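Local coordinates for protein beta-porphyranase (Bacteroides plebeius, PDB 4AWD) that hydrolyses the sulfated red-algal polysaccharide porphyran, cutting the (1->4) linkages between beta-D-galactopyranose and alpha-L-galactopyranose-6-sulfate, at residues S72-N77 and A123-K128; M232-A237 and Y256-Y261. All coordinates share one frame; numbering follows the deposited sequence.

How the contacts relate
Contact 1 is the more buried of the two and lies beside the probable substrate cleft; contact 2 is partly buried and sits on the opposite side of the chain's centre. Their centres are 26 Å apart and their nearest atoms about 17 Å, so they do not touch. Each joins a loop to the beta-structure of the GH16 fold: loop 72-77 packs on strand 117-126, whereas loop 232-237 packs on the hairpin of strands 252-257 and 260-265. In contact 1 one backbone hydrogen bond, small alanine side chains and a bridging water do the work. Contact 2 instead centres on one tyrosine, whose hydroxyl binds an aspartate and whose ring face receives a threonine.

Contact 1. Residues S72-N77 and A123-K128; sequences SPYWTN and AVASVK
Ser-72 meets Ala-123 and Ala-125 where a loop of the GH16 beta-jelly-roll folds over strand 117-126 beside the probable substrate cleft, where Trp-75 of this loop probably binds substrate, as in related enzymes.

The direct hydrogen bond across the contact is backbone to backbone: Ser-72 N donates to Ala-123 O at 2.6 Å. Within the loop, Ser-72 OG accepts from Tyr-74 N at 3.0 Å, which makes an ST turn, and more weakly from Trp-75 N. The hydroxyl stands anti to its own nitrogen (chi1 164°), a rotation that turns it back toward these following amides. His-283 of strand 281-285 is a further partner of OG, tying the turn to the strand that pairs with 117-126.

Apolar contact gathers on the methyl of Ala-125. Ser-72 CB lies 3.8 Å from Ala-125 CB, and Tyr-74 CD2 approaches the same methyl at 3.9 Å, meeting it with the ring edge. Pro-73 CG lies over the centre of one face of that ring. The Tyr-74 ring stacks separately with Phe-281 of strand 281-285, so it packs against that strand as well as 117-126.

A water completes the junction where strand 117-126 ends. It donates to Ser-126 O and to Val-127 O, and in the plane of the Tyr-74 ring it lies 2.5 Å from Tyr-74 OH.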
loop_
_atom_site.group_PDB
_atom_site.type_symbol
_atom_site.label_atom_id
_atom_site.label_comp_id
_atom_site.label_asym_id
_atom_site.label_seq_id
_atom_site.Cartn_x
_atom_site.Cartn_y
_atom_site.Cartn_z
ATOM N N SER A 72 -10.183 6.285 4.347
ATOM C CA SER A 72 -9.961 5.102 5.180
ATOM C C SER A 72 -10.392 5.337 6.628
ATOM O O SER A 72 -10.001 6.329 7.234
ATOM C CB SER A 72 -8.488 4.701 5.157
ATOM O OG SER A 72 -8.194 3.814 6.224
ATOM N N PRO A 73 -11.188 4.419 7.193
ATOM C CA PRO A 73 -11.525 4.503 8.625
ATOM C C PRO A 73 -10.392 4.012 9.541
ATOM O O PRO A 73 -10.494 4.116 10.764
ATOM C CB PRO A 73 -12.712 3.559 8.750
ATOM C CG PRO A 73 -12.503 2.537 7.682
ATOM C CD PRO A 73 -11.780 3.233 6.547
ATOM N N TYR A 74 -9.319 3.489 8.955
ATOM C CA TYR A 74 -8.276 2.815 9.731
ATOM C C TYR A 74 -7.081 3.702 10.089
ATOM O O TYR A 74 -6.535 3.600 11.177
ATOM C CB TYR A 74 -7.808 1.565 8.991
ATOM C CG TYR A 74 -8.933 0.582 8.658
ATOM C CD1 TYR A 74 -9.643 -0.071 9.670
ATOM C CD2 TYR A 74 -9.267 0.291 7.326
ATOM C CE1 TYR A 74 -10.651 -0.976 9.368
ATOM C CE2 TYR A 74 -10.262 -0.615 7.015
ATOM C CZ TYR A 74 -10.948 -1.251 8.037
ATOM O OH TYR A 74 -11.936 -2.154 7.735
ATOM N N TRP A 75 -6.685 4.556 9.155
ATOM C CA TRP A 75 -5.646 5.531 9.365
ATOM C C TRP A 75 -6.308 6.888 9.159
ATOM O O TRP A 75 -6.395 7.403 8.039
ATOM C CB TRP A 75 -4.513 5.301 8.371
ATOM C CG TRP A 75 -3.254 6.041 8.682
ATOM C CD1 TRP A 75 -3.047 6.913 9.713
ATOM C CD2 TRP A 75 -2.035 6.011 7.926
ATOM N NE1 TRP A 75 -1.770 7.412 9.661
ATOM C CE2 TRP A 75 -1.122 6.876 8.576
ATOM C CE3 TRP A 75 -1.616 5.323 6.774
ATOM C CZ2 TRP A 75 0.180 7.085 8.108
ATOM C CZ3 TRP A 75 -0.315 5.532 6.306
ATOM C CH2 TRP A 75 0.565 6.413 6.978
ATOM N N THR A 76 -6.796 7.444 10.257
ATOM C CA THR A 76 -7.695 8.595 10.252
ATOM C C THR A 76 -6.922 9.923 10.184
ATOM O O THR A 76 -7.332 10.878 9.505
ATOM C CB THR A 76 -8.568 8.544 11.527
ATOM O OG1 THR A 76 -9.624 7.602 11.325
ATOM C CG2 THR A 76 -9.189 9.892 11.837
ATOM N N ASN A 77 -5.806 9.965 10.908
ATOM C CA ASN A 77 -4.933 11.125 10.921
ATOM C C ASN A 77 -3.564 10.767 10.369
ATOM O O ASN A 77 -2.868 9.907 10.917
ATOM C CB ASN A 77 -4.844 11.702 12.340
ATOM C CG ASN A 77 -6.197 12.135 12.862
ATOM O OD1 ASN A 77 -6.772 13.130 12.399
ATOM N ND2 ASN A 77 -6.725 11.379 13.817
ATOM N N ALA A 123 -6.329 8.532 1.519
ATOM C CA ALA A 123 -6.189 7.171 2.008
ATOM C C ALA A 123 -7.462 6.402 1.706
ATOM O O ALA A 123 -8.502 6.618 2.365
ATOM C CB ALA A 123 -5.916 7.156 3.491
ATOM N N VAL A 124 -7.378 5.520 0.708
ATOM C CA VAL A 124 -8.494 4.630 0.321
ATOM C C VAL A 124 -8.351 3.242 0.964
ATOM O O VAL A 124 -7.276 2.657 0.953
ATOM C CB VAL A 124 -8.568 4.478 -1.221
ATOM C CG1 VAL A 124 -9.708 3.590 -1.627
ATOM C CG2 VAL A 124 -8.727 5.821 -1.878
ATOM N N ALA A 125 -9.439 2.717 1.510
ATOM C CA ALA A 125 -9.457 1.362 2.054
ATOM C C ALA A 125 -10.593 0.575 1.435
ATOM O O ALA A 125 -11.712 1.089 1.303
ATOM C CB ALA A 125 -9.607 1.388 3.575
ATOM N N SER A 126 -10.328 -0.664 1.045
ATOM C CA SER A 126 -11.429 -1.552 0.672
ATOM C C SER A 126 -12.389 -1.723 1.854
ATOM O O SER A 126 -11.987 -1.686 3.027
ATOM C CB SER A 126 -10.925 -2.911 0.152
ATOM O OG SER A 126 -10.041 -3.559 1.072
ATOM N N VAL A 127 -13.669 -1.864 1.528
ATOM C CA VAL A 127 -14.708 -2.060 2.532
ATOM C C VAL A 127 -14.533 -3.427 3.198
ATOM O O VAL A 127 -14.611 -3.551 4.409
ATOM C CB VAL A 127 -16.129 -1.901 1.914
ATOM C CG1 VAL A 127 -17.208 -2.508 2.812
ATOM C CG2 VAL A 127 -16.405 -0.443 1.672
ATOM N N LYS A 128 -14.268 -4.438 2.389
ATOM C CA LYS A 128 -14.102 -5.769 2.900
ATOM C C LYS A 128 -12.662 -5.935 3.343
ATOM O O LYS A 128 -11.764 -5.257 2.834
ATOM C CB LYS A 128 -14.507 -6.798 1.849
ATOM C CG LYS A 128 -16.000 -6.794 1.514
ATOM C CD LYS A 128 -16.408 -8.207 1.149
ATOM C CE LYS A 128 -17.743 -8.309 0.437
ATOM N NZ LYS A 128 -18.053 -9.768 0.172
HETATM O O HOH W 1 -12.137 -3.022 5.430
#

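Contact 2. Residues M232-A237 and Y256-Y261; sequences MTDPSA and YYDGKY
Tyr-257 OH is gripped twice by Asp-234: it donates to Asp-234 OD2 at 2.6 Å and accepts from Asp-234 N at 3.0 Å. The carboxylate oxygen lies at the ring edge, in the ring plane, and the hydroxyl reaches it on the anti side, 25° out of the carboxylate plane. With CG of Asp-234 beside its own backbone nitrogen (chi1 -57°), the acid and the amide can close on the same phenol oxygen.

Thr-233 takes one face of the ring. Its OG1 sits over the ring centre, 3.1 Å above the plane, and its CB makes a CH-pi contact 4.2 Å from the centroid. On the opposite face Asp-258 OD2 sits nearer the ring's margin than its centre; that carboxylate is held by His-241 at OD2 and Thr-242 N at OD1.

The ring projects from the last residue of strand 252-257, also the first of the type I' turn leading into strand 260-265. The contact thus holds loop 232-237, which leads into strand 241-249, against this beta hairpin. Lys-260 N closes the turn on Tyr-257 O at 2.9 Å, while Lys-260 NZ reaches that oxygen from the other face of its plane.

Asp-234 OD2 and Asp-258 OD2 are 4.2 Å apart, a proximity that would tend to raise the pKa of either acid. The hydrogen bonds from Tyr-257 to Asp-234 and from His-241 and Thr-242 to Asp-258 probably offset this repulsion.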
loop_
_atom_site.group_PDB
_atom_site.type_symbol
_atom_site.label_atom_id
_atom_site.label_comp_id
_atom_site.label_asym_id
_atom_site.label_seq_id
_atom_site.Cartn_x
_atom_site.Cartn_y
_atom_site.Cartn_z
ATOM N N MET A 232 15.372 -3.169 -9.572
ATOM C CA MET A 232 15.470 -2.045 -10.514
ATOM C C MET A 232 14.151 -1.709 -11.192
ATOM O O MET A 232 13.471 -2.572 -11.747
ATOM C CB MET A 232 16.545 -2.304 -11.583
ATOM C CG MET A 232 17.961 -2.559 -11.033
ATOM S SD MET A 232 18.701 -1.110 -10.244
ATOM C CE MET A 232 19.245 -0.162 -11.684
ATOM N N THR A 233 13.823 -0.432 -11.186
ATOM C CA THR A 233 12.520 0.011 -11.626
ATOM C C THR A 233 12.637 1.315 -12.421
ATOM O O THR A 233 13.686 1.942 -12.431
ATOM C CB THR A 233 11.587 0.031 -10.379
ATOM O OG1 THR A 233 10.650 -1.061 -10.472
ATOM C CG2 THR A 233 10.897 1.344 -10.162
ATOM N N ASP A 234 11.591 1.694 -13.142
ATOM C CA ASP A 234 11.622 2.926 -13.923
ATOM C C ASP A 234 11.114 4.089 -13.074
ATOM O O ASP A 234 10.375 3.862 -12.119
ATOM C CB ASP A 234 10.760 2.772 -15.174
ATOM C CG ASP A 234 11.191 1.609 -16.028
ATOM O OD1 ASP A 234 12.279 1.686 -16.642
ATOM O OD2 ASP A 234 10.442 0.617 -16.087
ATOM N N PRO A 235 11.498 5.342 -13.423
ATOM C CA PRO A 235 11.058 6.499 -12.617
ATOM C C PRO A 235 9.530 6.479 -12.409
ATOM O O PRO A 235 8.768 6.504 -13.382
ATOM C CB PRO A 235 11.520 7.705 -13.445
ATOM C CG PRO A 235 12.661 7.192 -14.266
ATOM C CD PRO A 235 12.305 5.764 -14.588
ATOM N N SER A 236 9.098 6.396 -11.153
ATOM C CA SER A 236 7.706 6.057 -10.852
ATOM C C SER A 236 6.682 7.091 -11.344
ATOM O O SER A 236 5.552 6.744 -11.655
ATOM C CB SER A 236 7.528 5.773 -9.361
ATOM O OG SER A 236 7.969 6.872 -8.593
ATOM N N ALA A 237 7.102 8.348 -11.445
ATOM C CA ALA A 237 6.216 9.442 -11.874
ATOM C C ALA A 237 6.120 9.639 -13.389
ATOM O O ALA A 237 5.252 10.370 -13.867
ATOM C CB ALA A 237 6.628 10.737 -11.211
ATOM N N TYR A 256 6.181 -8.517 -8.157
ATOM C CA TYR A 256 6.258 -8.406 -9.612
ATOM C C TYR A 256 6.204 -6.956 -10.067
ATOM O O TYR A 256 5.369 -6.175 -9.617
ATOM C CB TYR A 256 5.151 -9.224 -10.278
ATOM C CG TYR A 256 5.289 -10.711 -10.027
ATOM C CD1 TYR A 256 4.947 -11.270 -8.785
ATOM C CD2 TYR A 256 5.778 -11.563 -11.026
ATOM C CE1 TYR A 256 5.090 -12.623 -8.544
ATOM C CE2 TYR A 256 5.924 -12.933 -10.791
ATOM C CZ TYR A 256 5.575 -13.452 -9.550
ATOM O OH TYR A 256 5.717 -14.799 -9.312
ATOM N N TYR A 257 7.130 -6.610 -10.945
ATOM C CA TYR A 257 7.145 -5.313 -11.567
ATOM C C TYR A 257 6.930 -5.543 -13.042
ATOM O O TYR A 257 7.643 -6.332 -13.630
ATOM C CB TYR A 257 8.497 -4.633 -11.338
ATOM C CG TYR A 257 8.641 -3.305 -12.035
ATOM C CD1 TYR A 257 7.781 -2.245 -11.727
ATOM C CD2 TYR A 257 9.626 -3.103 -12.998
ATOM C CE1 TYR A 257 7.902 -1.031 -12.346
ATOM C CE2 TYR A 257 9.755 -1.873 -13.637
ATOM C CZ TYR A 257 8.895 -0.839 -13.300
ATOM O OH TYR A 257 9.010 0.395 -13.907
ATOM N N ASP A 258 5.952 -4.863 -13.631
ATOM C CA ASP A 258 5.593 -5.049 -15.042
ATOM C C ASP A 258 5.494 -6.542 -15.476
ATOM O O ASP A 258 5.888 -6.924 -16.578
ATOM C CB ASP A 258 6.518 -4.218 -15.948
ATOM C CG ASP A 258 6.202 -2.715 -15.912
ATOM O OD1 ASP A 258 5.104 -2.320 -15.438
ATOM O OD2 ASP A 258 7.052 -1.919 -16.379
ATOM N N GLY A 259 4.953 -7.369 -14.582
ATOM C CA GLY A 259 4.730 -8.790 -14.839
ATOM C C GLY A 259 5.948 -9.692 -14.670
ATOM O O GLY A 259 5.867 -10.889 -14.928
ATOM N N LYS A 260 7.072 -9.141 -14.228
ATOM C CA LYS A 260 8.279 -9.936 -14.080
ATOM C C LYS A 260 8.614 -10.122 -12.614
ATOM O O LYS A 260 8.624 -9.161 -11.851
ATOM C CB LYS A 260 9.470 -9.263 -14.803
ATOM C CG LYS A 260 9.347 -9.176 -16.343
ATOM C CD LYS A 260 10.386 -8.200 -16.937
ATOM C CE LYS A 260 9.869 -6.733 -16.991
ATOM N NZ LYS A 260 10.129 -5.916 -15.753
ATOM N N TYR A 261 8.916 -11.356 -12.224
ATOM C CA TYR A 261 9.333 -11.636 -10.849
ATOM C C TYR A 261 10.527 -10.771 -10.434
ATOM O O TYR A 261 11.516 -10.685 -11.158
ATOM C CB TYR A 261 9.662 -13.109 -10.688
ATOM C CG TYR A 261 10.296 -13.475 -9.355
ATOM C CD1 TYR A 261 11.669 -13.356 -9.170
ATOM C CD2 TYR A 261 9.527 -13.967 -8.295
ATOM C CE1 TYR A 261 12.263 -13.708 -7.978
ATOM C CE2 TYR A 261 10.112 -14.314 -7.097
ATOM C CZ TYR A 261 11.485 -14.185 -6.947
ATOM O OH TYR A 261 12.097 -14.515 -5.768
#